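Chitin deacetylase 1 (PDB 5ZNT) removes the N-acetyl groups from the N-acetylglucosamine units of chitin, a zinc-dependent hydrolysis of the carbohydrate esterase 4 family that yields chitosan and acetate. Local coordinates at residues Glu215-Glu220 with Leu250-Asp255; Asn178-Pro183 with Tyr258-Ala263. One frame throughout, in Å; residues are numbered along the deposited sequence.

Both contacts belong to the catalytic part of the protein, the carbohydrate esterase 4 domain, and their centres lie about 12 Å apart on the same side of the chain's centre. Interaction 1 ties the loop after strand 209-214 to the face of helix 243-258; interaction 2 takes up the chain at the end of that helix and sets the turn leading to strand 265-270 against the loop 178-183. Arg256, between 250-255 and 258-263, links them: it bonds to Asn253 in the first and to Asn178 in the second. Both lie away from the zinc ion held by Asp46, His101 and His105, and serve as packing between parts of the fold.

Interaction 1: Glu215-Glu220 with Leu250-Asp255; sequences ELDRRE and LNHNFD
Leu216 and Asn253 mark the closest backbone approach, their CA atoms 6.3 Å apart, where the irregular chain 215-220 passes a helical turn of 250-255. The first torsion of Asn253 (chi1 -76°) directs CG at this chain. Its OD1 accepts from Asp217 N at 2.7 Å, and its ND2 donates to Asp217 O at 2.9 Å, giving the buried Asp217 N and O their partners. Further bonds, from Arg256 NH1 to OD1 and from ND2 to Phe249 O, help to fix the amide's rotation. Leu216 lays CB and CG against this amide, CG 3.8 Å from Asn253 CG. The pairing fastens the loop that leaves strand 209-214 to helix 243-258 in the carbohydrate esterase 4 domain, with Leu216 also packing on Phe249 and Leu267. Asp217 CG, anti to its backbone N (chi1 -179°), is carried toward His252, whose NE2 donates to Asp217 OD2 at 2.8 Å in a nearly straight bond. The oxygen lies in the imidazole plane, but the nitrogen comes from above the carboxylate plane, the two planes being 70° apart. Arg219 grips the same carboxylate side-on, NE to OD1 at 3.0 Å and NH2 to OD2 in a salt bridge, while Arg219 N also donates to Asp217 OD1 and closes an Asx turn. With two donors on each oxygen, the carboxylate is fixed in rotation.

Interaction 2: Asn178-Pro183 with Tyr258-Ala263; sequences NPPLWP and YEQNRA. Unlike the reference sequence in segment 178-183: Pro180 (reference Arg), Trp182 (reference Cys).
Asn261 and Trp182 each turn a side chain to the opposing segment by the first torsion: that of Asn261 (chi1 62°) brings CG over the 178-183 chain near Pro179 and Pro180, and that of Trp182 (chi1 -82°) directs CG, and with it the indole, toward 261-263. Asn261 ND2 donates to Pro180 O at 2.7 Å and also to Thr25 O, while Asn261 CG packs against Pro179 CB. The indole and the Asn261 side chain lie alongside each other, pointing opposite ways, with ring and amide planes 85° apart. Trp182 NE1 donates to Asn261 O at 3.0 Å; the oxygen is near the indole plane, whereas the nitrogen stands above the carbonyl plane. Over one indole face, Ala263 CA forms a CH-pi contact 3.7 Å from the five-membered-ring centroid. Ala263 CB touches Pro180 CG at 4.0 Å, and Ala263 N bonds to Asn261 OD1 in an Asx turn, the N-H coming from above the amide. An alanine in place of Asn261 would probably leave Pro180 O and Thr25 O without this donor and deprive the turn of its side-chain bond. Nearer the start of the loop, Gln260 NE2 donates to Asn178 OD1 at 2.9 Å, an oxygen also bonded by Arg256 NE. Gln260 OE1 lies 3.2 Å from Pro179 CA, in a residue preceded by a cis peptide bond. The contact joins the loop between strands 173-174 and 184-185 to the turn from helix 243-258 into strand 265-270; Pro180 packs against that helix and strand 209-214, and Trp182 reaches Met39 on strand 38-45.

Interaction 1: Glu215-Glu220 with Leu250-Asp255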
ATOM      1  N   GLU A 215      -4.432 -10.060  -8.203  1.00 19.30           N
ATOM      2  CA  GLU A 215      -3.339 -10.543  -9.032  1.00 23.32           C
ATOM      3  C   GLU A 215      -3.430  -9.927 -10.420  1.00 26.72           C
ATOM      4  O   GLU A 215      -4.516  -9.656 -10.930  1.00 28.97           O
ATOM      5  CB  GLU A 215      -3.380 -12.064  -9.152  1.00 24.90           C
ATOM      6  CG  GLU A 215      -2.990 -12.796  -7.882  1.00 24.67           C
ATOM      7  CD  GLU A 215      -2.906 -14.297  -8.122  1.00 31.53           C
ATOM      8  OE1 GLU A 215      -3.675 -14.807  -8.971  1.00 27.78           O
ATOM      9  OE2 GLU A 215      -2.073 -14.951  -7.476  1.00 28.37           O
ATOM     10  N   LEU A 216      -2.278  -9.691 -11.023  1.00 23.31           N
ATOM     11  CA  LEU A 216      -2.226  -9.206 -12.387  1.00 23.83           C
ATOM     12  C   LEU A 216      -2.018 -10.392 -13.329  1.00 28.95           C
ATOM     13  O   LEU A 216      -1.481 -11.429 -12.936  1.00 23.05           O
ATOM     14  CB  LEU A 216      -1.108  -8.171 -12.557  1.00 25.03           C
ATOM     15  CG  LEU A 216      -1.415  -6.688 -12.223  1.00 29.73           C
ATOM     16  CD1 LEU A 216      -2.233  -6.498 -10.989  1.00 33.30           C
ATOM     17  CD2 LEU A 216      -0.110  -5.900 -12.096  1.00 32.29           C
ATOM     18  N   ASP A 217      -2.476 -10.227 -14.572  1.00 28.25           N
ATOM     19  CA  ASP A 217      -2.387 -11.250 -15.616  1.00 26.69           C
ATOM     20  C   ASP A 217      -1.030 -11.115 -16.294  1.00 27.10           C
ATOM     21  O   ASP A 217      -0.737 -10.097 -16.928  1.00 26.88           O
ATOM     22  CB  ASP A 217      -3.548 -11.079 -16.602  1.00 27.62           C
ATOM     23  CG  ASP A 217      -3.566 -12.130 -17.722  1.00 32.85           C
ATOM     24  OD1 ASP A 217      -2.668 -12.992 -17.814  1.00 30.76           O
ATOM     25  OD2 ASP A 217      -4.516 -12.077 -18.525  1.00 34.24           O
ATOM     26  N   ARG A 218      -0.180 -12.118 -16.130  1.00 26.62           N
ATOM     27  CA  ARG A 218       1.172 -12.026 -16.661  1.00 30.17           C
ATOM     28  C   ARG A 218       1.307 -12.642 -18.052  1.00 37.15           C
ATOM     29  O   ARG A 218       2.426 -12.723 -18.570  1.00 34.83           O
ATOM     30  CB  ARG A 218       2.135 -12.723 -15.713  1.00 31.32           C
ATOM     31  CG  ARG A 218       1.810 -14.186 -15.693  1.00 39.88           C
ATOM     32  CD  ARG A 218       2.941 -15.003 -15.237  1.00 49.94           C
ATOM     33  NE  ARG A 218       2.934 -15.093 -13.792  1.00 44.56           N
ATOM     34  CZ  ARG A 218       3.690 -15.944 -13.119  1.00 62.11           C
ATOM     35  NH1 ARG A 218       4.490 -16.774 -13.790  1.00 61.81           N
ATOM     36  NH2 ARG A 218       3.641 -15.965 -11.788  1.00 55.36           N
ATOM     37  N   ARG A 219       0.209 -13.105 -18.653  1.00 37.89           N
ATOM     38  CA  ARG A 219       0.301 -13.793 -19.936  1.00 38.30           C
ATOM     39  C   ARG A 219       0.831 -12.844 -21.001  1.00 41.66           C
ATOM     40  O   ARG A 219       0.276 -11.760 -21.207  1.00 41.64           O
ATOM     41  CB  ARG A 219      -1.066 -14.346 -20.339  1.00 41.86           C
ATOM     42  CG  ARG A 219      -1.440 -15.640 -19.629  1.00 40.18           C
ATOM     43  CD  ARG A 219      -2.848 -16.055 -20.019  1.00 41.92           C
ATOM     44  NE  ARG A 219      -3.785 -14.945 -19.870  1.00 42.25           N
ATOM     45  CZ  ARG A 219      -4.991 -14.897 -20.429  1.00 46.93           C
ATOM     46  NH1 ARG A 219      -5.417 -15.901 -21.188  1.00 49.34           N
ATOM     47  NH2 ARG A 219      -5.766 -13.836 -20.239  1.00 46.02           N
ATOM     48  N   GLU A 220       1.918 -13.254 -21.665  1.00 44.86           N
ATOM     49  CA  GLU A 220       2.510 -12.429 -22.714  1.00 49.61           C
ATOM     50  C   GLU A 220       1.570 -12.289 -23.905  1.00 50.08           C
ATOM     51  O   GLU A 220       1.583 -11.265 -24.598  1.00 55.72           O
ATOM     52  CB  GLU A 220       3.848 -13.032 -23.146  1.00 48.60           C
ATOM     53  CG  GLU A 220       4.785 -12.067 -23.853  1.00 55.92           C
ATOM     54  CD  GLU A 220       6.201 -12.614 -23.960  1.00 60.14           C
ATOM     55  OE1 GLU A 220       7.045 -11.990 -24.652  1.00 59.55           O
ATOM     56  OE2 GLU A 220       6.472 -13.670 -23.342  1.00 61.53           O
ATOM     57  N   LEU A 250       1.698  -3.747 -18.460  1.00 24.28           N
ATOM     58  CA  LEU A 250       0.971  -2.643 -17.838  1.00 23.51           C
ATOM     59  C   LEU A 250      -0.268  -2.264 -18.642  1.00 24.75           C
ATOM     60  O   LEU A 250      -1.331  -2.024 -18.064  1.00 23.80           O
ATOM     61  CB  LEU A 250       1.886  -1.435 -17.684  1.00 24.09           C
ATOM     62  CG  LEU A 250       3.020  -1.594 -16.678  1.00 24.28           C
ATOM     63  CD1 LEU A 250       4.075  -0.547 -16.985  1.00 23.05           C
ATOM     64  CD2 LEU A 250       2.512  -1.467 -15.231  1.00 17.99           C
ATOM     65  N   ASN A 251      -0.156  -2.195 -19.974  1.00 25.45           N
ATOM     66  CA  ASN A 251      -1.330  -1.877 -20.788  1.00 23.69           C
ATOM     67  C   ASN A 251      -2.411  -2.934 -20.659  1.00 25.27           C
ATOM     68  O   ASN A 251      -3.592  -2.599 -20.520  1.00 24.85           O
ATOM     69  CB  ASN A 251      -0.941  -1.730 -22.245  1.00 26.79           C
ATOM     70  CG  ASN A 251      -0.447  -0.357 -22.557  1.00 28.76           C
ATOM     71  OD1 ASN A 251      -0.726   0.600 -21.824  1.00 25.77           O
ATOM     72  ND2 ASN A 251       0.302  -0.240 -23.636  1.00 31.08           N
ATOM     73  N   HIS A 252      -2.028  -4.220 -20.715  1.00 27.31           N
ATOM     74  CA  HIS A 252      -3.023  -5.292 -20.660  1.00 26.33           C
ATOM     75  C   HIS A 252      -3.782  -5.265 -19.343  1.00 27.51           C
ATOM     76  O   HIS A 252      -5.012  -5.397 -19.322  1.00 26.06           O
ATOM     77  CB  HIS A 252      -2.354  -6.658 -20.863  1.00 28.98           C
ATOM     78  CG  HIS A 252      -3.260  -7.822 -20.593  1.00 33.48           C
ATOM     79  ND1 HIS A 252      -4.494  -7.964 -21.196  1.00 38.96           N
ATOM     80  CD2 HIS A 252      -3.120  -8.890 -19.772  1.00 36.32           C
ATOM     81  CE1 HIS A 252      -5.073  -9.070 -20.754  1.00 39.50           C
ATOM     82  NE2 HIS A 252      -4.263  -9.645 -19.881  1.00 30.55           N
ATOM     83  N   ASN A 253      -3.075  -5.082 -18.223  1.00 28.25           N
ATOM     84  CA  ASN A 253      -3.784  -5.105 -16.951  1.00 23.49           C
ATOM     85  C   ASN A 253      -4.520  -3.796 -16.688  1.00 21.75           C
ATOM     86  O   ASN A 253      -5.590  -3.803 -16.067  1.00 25.52           O
ATOM     87  CB  ASN A 253      -2.807  -5.469 -15.831  1.00 22.08           C
ATOM     88  CG  ASN A 253      -2.476  -6.953 -15.834  1.00 20.65           C
ATOM     89  OD1 ASN A 253      -3.315  -7.777 -15.489  1.00 25.72           O
ATOM     90  ND2 ASN A 253      -1.267  -7.294 -16.244  1.00 20.16           N
ATOM     91  N   PHE A 254      -3.994  -2.674 -17.165  1.00 24.25           N
ATOM     92  CA  PHE A 254      -4.795  -1.457 -17.151  1.00 25.39           C
ATOM     93  C   PHE A 254      -6.128  -1.686 -17.870  1.00 26.32           C
ATOM     94  O   PHE A 254      -7.197  -1.376 -17.334  1.00 26.30           O
ATOM     95  CB  PHE A 254      -4.015  -0.305 -17.795  1.00 20.55           C
ATOM     96  CG  PHE A 254      -4.820   0.970 -17.912  1.00 23.25           C
ATOM     97  CD1 PHE A 254      -4.821   1.900 -16.886  1.00 20.63           C
ATOM     98  CD2 PHE A 254      -5.590   1.225 -19.047  1.00 25.40           C
ATOM     99  CE1 PHE A 254      -5.578   3.058 -16.974  1.00 25.27           C
ATOM    100  CE2 PHE A 254      -6.342   2.393 -19.151  1.00 23.29           C
ATOM    101  CZ  PHE A 254      -6.337   3.306 -18.125  1.00 24.52           C
ATOM    102  N   ASP A 255      -6.081  -2.248 -19.085  1.00 27.57           N
ATOM    103  CA  ASP A 255      -7.308  -2.446 -19.859  1.00 28.64           C
ATOM    104  C   ASP A 255      -8.268  -3.388 -19.150  1.00 29.18           C
ATOM    105  O   ASP A 255      -9.486  -3.166 -19.170  1.00 28.33           O
ATOM    106  CB  ASP A 255      -6.987  -2.976 -21.260  1.00 25.35           C
ATOM    107  CG  ASP A 255      -6.287  -1.953 -22.128  1.00 29.85           C
ATOM    108  OD1 ASP A 255      -6.400  -0.736 -21.862  1.00 30.09           O
ATOM    109  OD2 ASP A 255      -5.601  -2.378 -23.083  1.00 32.61           O
TER

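Interaction 2: Asn178-Pro183 with Tyr258-Ala263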
ATOM      1  N   ASN A 178     -11.772 -11.870 -13.643  1.00 28.46           N
ATOM      2  CA  ASN A 178     -12.347 -10.871 -14.544  1.00 30.45           C
ATOM      3  C   ASN A 178     -13.849 -10.799 -14.313  1.00 33.42           C
ATOM      4  O   ASN A 178     -14.563 -11.789 -14.572  1.00 37.05           O
ATOM      5  CB  ASN A 178     -12.023 -11.197 -15.995  1.00 29.41           C
ATOM      6  CG  ASN A 178     -10.559 -11.040 -16.291  1.00 34.13           C
ATOM      7  OD1 ASN A 178     -10.027  -9.924 -16.272  1.00 31.40           O
ATOM      8  ND2 ASN A 178      -9.882 -12.152 -16.547  1.00 32.31           N
ATOM      9  N   PRO A 179     -14.371  -9.679 -13.808  1.00 29.62           N
ATOM     10  CA  PRO A 179     -13.562  -8.492 -13.503  1.00 25.61           C
ATOM     11  C   PRO A 179     -12.763  -8.624 -12.190  1.00 29.53           C
ATOM     12  O   PRO A 179     -13.051  -9.529 -11.396  1.00 24.19           O
ATOM     13  CB  PRO A 179     -14.611  -7.381 -13.409  1.00 28.54           C
ATOM     14  CG  PRO A 179     -15.851  -8.072 -12.942  1.00 30.17           C
ATOM     15  CD  PRO A 179     -15.801  -9.477 -13.513  1.00 31.18           C
ATOM     16  N   PRO A 180     -11.763  -7.762 -11.993  1.00 28.10           N
ATOM     17  CA  PRO A 180     -11.057  -7.719 -10.698  1.00 23.38           C
ATOM     18  C   PRO A 180     -11.961  -7.154  -9.614  1.00 28.18           C
ATOM     19  O   PRO A 180     -13.085  -6.708  -9.869  1.00 26.19           O
ATOM     20  CB  PRO A 180      -9.860  -6.803 -10.971  1.00 23.26           C
ATOM     21  CG  PRO A 180     -10.348  -5.897 -12.092  1.00 24.91           C
ATOM     22  CD  PRO A 180     -11.218  -6.791 -12.960  1.00 25.47           C
ATOM     23  N   LEU A 181     -11.455  -7.158  -8.375  1.00 23.39           N
ATOM     24  CA  LEU A 181     -12.282  -6.859  -7.208  1.00 20.91           C
ATOM     25  C   LEU A 181     -12.026  -5.444  -6.700  1.00 23.88           C
ATOM     26  O   LEU A 181     -10.892  -4.957  -6.730  1.00 22.40           O
ATOM     27  CB  LEU A 181     -12.025  -7.874  -6.085  1.00 22.87           C
ATOM     28  CG  LEU A 181     -12.814  -9.192  -6.112  1.00 32.37           C
ATOM     29  CD1 LEU A 181     -12.597  -9.946  -7.411  1.00 32.16           C
ATOM     30  CD2 LEU A 181     -12.454 -10.085  -4.922  1.00 30.45           C
ATOM     31  N   TRP A 182     -13.097  -4.783  -6.247  1.00 19.06           N
ATOM     32  CA  TRP A 182     -13.026  -3.535  -5.505  1.00 24.75           C
ATOM     33  C   TRP A 182     -12.622  -3.827  -4.056  1.00 25.49           C
ATOM     34  O   TRP A 182     -12.851  -4.937  -3.557  1.00 22.34           O
ATOM     35  CB  TRP A 182     -14.384  -2.818  -5.533  1.00 23.34           C
ATOM     36  CG  TRP A 182     -14.590  -2.041  -6.798  1.00 25.05           C
ATOM     37  CD1 TRP A 182     -14.967  -2.537  -8.028  1.00 27.93           C
ATOM     38  CD2 TRP A 182     -14.390  -0.631  -6.976  1.00 21.28           C
ATOM     39  NE1 TRP A 182     -15.022  -1.508  -8.952  1.00 23.43           N
ATOM     40  CE2 TRP A 182     -14.684  -0.332  -8.327  1.00 21.25           C
ATOM     41  CE3 TRP A 182     -14.024   0.414  -6.111  1.00 21.33           C
ATOM     42  CZ2 TRP A 182     -14.588   0.959  -8.841  1.00 23.91           C
ATOM     43  CZ3 TRP A 182     -13.925   1.699  -6.629  1.00 22.78           C
ATOM     44  CH2 TRP A 182     -14.216   1.960  -7.979  1.00 23.48           C
ATOM     45  N   PRO A 183     -12.029  -2.852  -3.358  1.00 25.90           N
ATOM     46  CA  PRO A 183     -11.802  -3.019  -1.912  1.00 21.11           C
ATOM     47  C   PRO A 183     -13.100  -3.393  -1.214  1.00 27.63           C
ATOM     48  O   PRO A 183     -14.198  -3.133  -1.720  1.00 28.72           O
ATOM     49  CB  PRO A 183     -11.307  -1.640  -1.451  1.00 19.08           C
ATOM     50  CG  PRO A 183     -10.684  -1.036  -2.681  1.00 24.26           C
ATOM     51  CD  PRO A 183     -11.498  -1.569  -3.865  1.00 21.46           C
ATOM     52  N   TYR A 258      -9.841  -1.021 -16.656  1.00 22.90           N
ATOM     53  CA  TYR A 258     -10.503   0.140 -17.242  1.00 27.06           C
ATOM     54  C   TYR A 258     -11.705  -0.259 -18.091  1.00 30.32           C
ATOM     55  O   TYR A 258     -12.701   0.471 -18.120  1.00 28.34           O
ATOM     56  CB  TYR A 258      -9.500   0.915 -18.083  1.00 25.24           C
ATOM     57  CG  TYR A 258      -9.996   2.208 -18.679  1.00 27.13           C
ATOM     58  CD1 TYR A 258     -10.090   3.357 -17.907  1.00 29.63           C
ATOM     59  CD2 TYR A 258     -10.325   2.290 -20.033  1.00 32.09           C
ATOM     60  CE1 TYR A 258     -10.513   4.555 -18.451  1.00 30.57           C
ATOM     61  CE2 TYR A 258     -10.764   3.487 -20.598  1.00 31.06           C
ATOM     62  CZ  TYR A 258     -10.857   4.612 -19.799  1.00 34.77           C
ATOM     63  OH  TYR A 258     -11.270   5.808 -20.317  1.00 30.32           O
ATOM     64  N   GLU A 259     -11.634  -1.407 -18.770  1.00 29.44           N
ATOM     65  CA  GLU A 259     -12.707  -1.859 -19.648  1.00 35.10           C
ATOM     66  C   GLU A 259     -13.739  -2.719 -18.932  1.00 34.64           C
ATOM     67  O   GLU A 259     -14.716  -3.126 -19.566  1.00 31.05           O
ATOM     68  CB  GLU A 259     -12.151  -2.653 -20.845  1.00 27.50           C
ATOM     69  CG  GLU A 259     -10.955  -2.037 -21.586  1.00 35.43           C
ATOM     70  CD  GLU A 259     -11.306  -0.923 -22.564  1.00 57.35           C
ATOM     71  OE1 GLU A 259     -12.407  -0.339 -22.448  1.00 60.18           O
ATOM     72  OE2 GLU A 259     -10.452  -0.604 -23.435  1.00 59.28           O
ATOM     73  N   GLN A 260     -13.561  -3.018 -17.643  1.00 28.38           N
ATOM     74  CA  GLN A 260     -14.583  -3.795 -16.936  1.00 26.23           C
ATOM     75  C   GLN A 260     -15.249  -2.958 -15.853  1.00 30.90           C
ATOM     76  O   GLN A 260     -16.042  -2.064 -16.158  1.00 30.37           O
ATOM     77  CB  GLN A 260     -13.991  -5.084 -16.352  1.00 26.40           C
ATOM     78  CG  GLN A 260     -13.457  -6.019 -17.445  1.00 25.33           C
ATOM     79  CD  GLN A 260     -12.995  -7.374 -16.951  1.00 37.80           C
ATOM     80  OE1 GLN A 260     -13.811  -8.273 -16.707  1.00 35.51           O
ATOM     81  NE2 GLN A 260     -11.673  -7.548 -16.833  1.00 32.87           N
ATOM     82  N   ASN A 261     -14.948  -3.220 -14.581  1.00 24.33           N
ATOM     83  CA  ASN A 261     -15.613  -2.517 -13.494  1.00 26.26           C
ATOM     84  C   ASN A 261     -14.782  -1.365 -12.925  1.00 23.85           C
ATOM     85  O   ASN A 261     -15.166  -0.786 -11.901  1.00 25.38           O
ATOM     86  CB  ASN A 261     -15.976  -3.504 -12.380  1.00 26.50           C
ATOM     87  CG  ASN A 261     -14.753  -4.163 -11.770  1.00 26.74           C
ATOM     88  OD1 ASN A 261     -13.648  -4.061 -12.312  1.00 27.79           O
ATOM     89  ND2 ASN A 261     -14.945  -4.867 -10.656  1.00 25.68           N
ATOM     90  N   ARG A 262     -13.669  -1.020 -13.560  1.00 24.53           N
ATOM     91  CA  ARG A 262     -12.779   0.055 -13.088  1.00 27.90           C
ATOM     92  C   ARG A 262     -12.366  -0.119 -11.625  1.00 21.76           C
ATOM     93  O   ARG A 262     -12.208   0.861 -10.889  1.00 24.38           O
ATOM     94  CB  ARG A 262     -13.412   1.429 -13.298  1.00 25.07           C
ATOM     95  CG  ARG A 262     -13.748   1.662 -14.759  1.00 28.63           C
ATOM     96  CD  ARG A 262     -13.301   2.997 -15.227  1.00 27.86           C
ATOM     97  NE  ARG A 262     -13.433   3.086 -16.675  1.00 32.28           N
ATOM     98  CZ  ARG A 262     -13.817   4.186 -17.310  1.00 34.40           C
ATOM     99  NH1 ARG A 262     -14.094   5.283 -16.609  1.00 27.02           N
ATOM    100  NH2 ARG A 262     -13.923   4.188 -18.641  1.00 30.68           N
ATOM    101  N   ALA A 263     -12.191  -1.361 -11.189  1.00 23.44           N
ATOM    102  CA  ALA A 263     -11.645  -1.584  -9.858  1.00 25.60           C
ATOM    103  C   ALA A 263     -10.264  -0.937  -9.776  1.00 18.59           C
ATOM    104  O   ALA A 263      -9.502  -0.981 -10.749  1.00 22.39           O
ATOM    105  CB  ALA A 263     -11.545  -3.082  -9.558  1.00 22.20           C
TER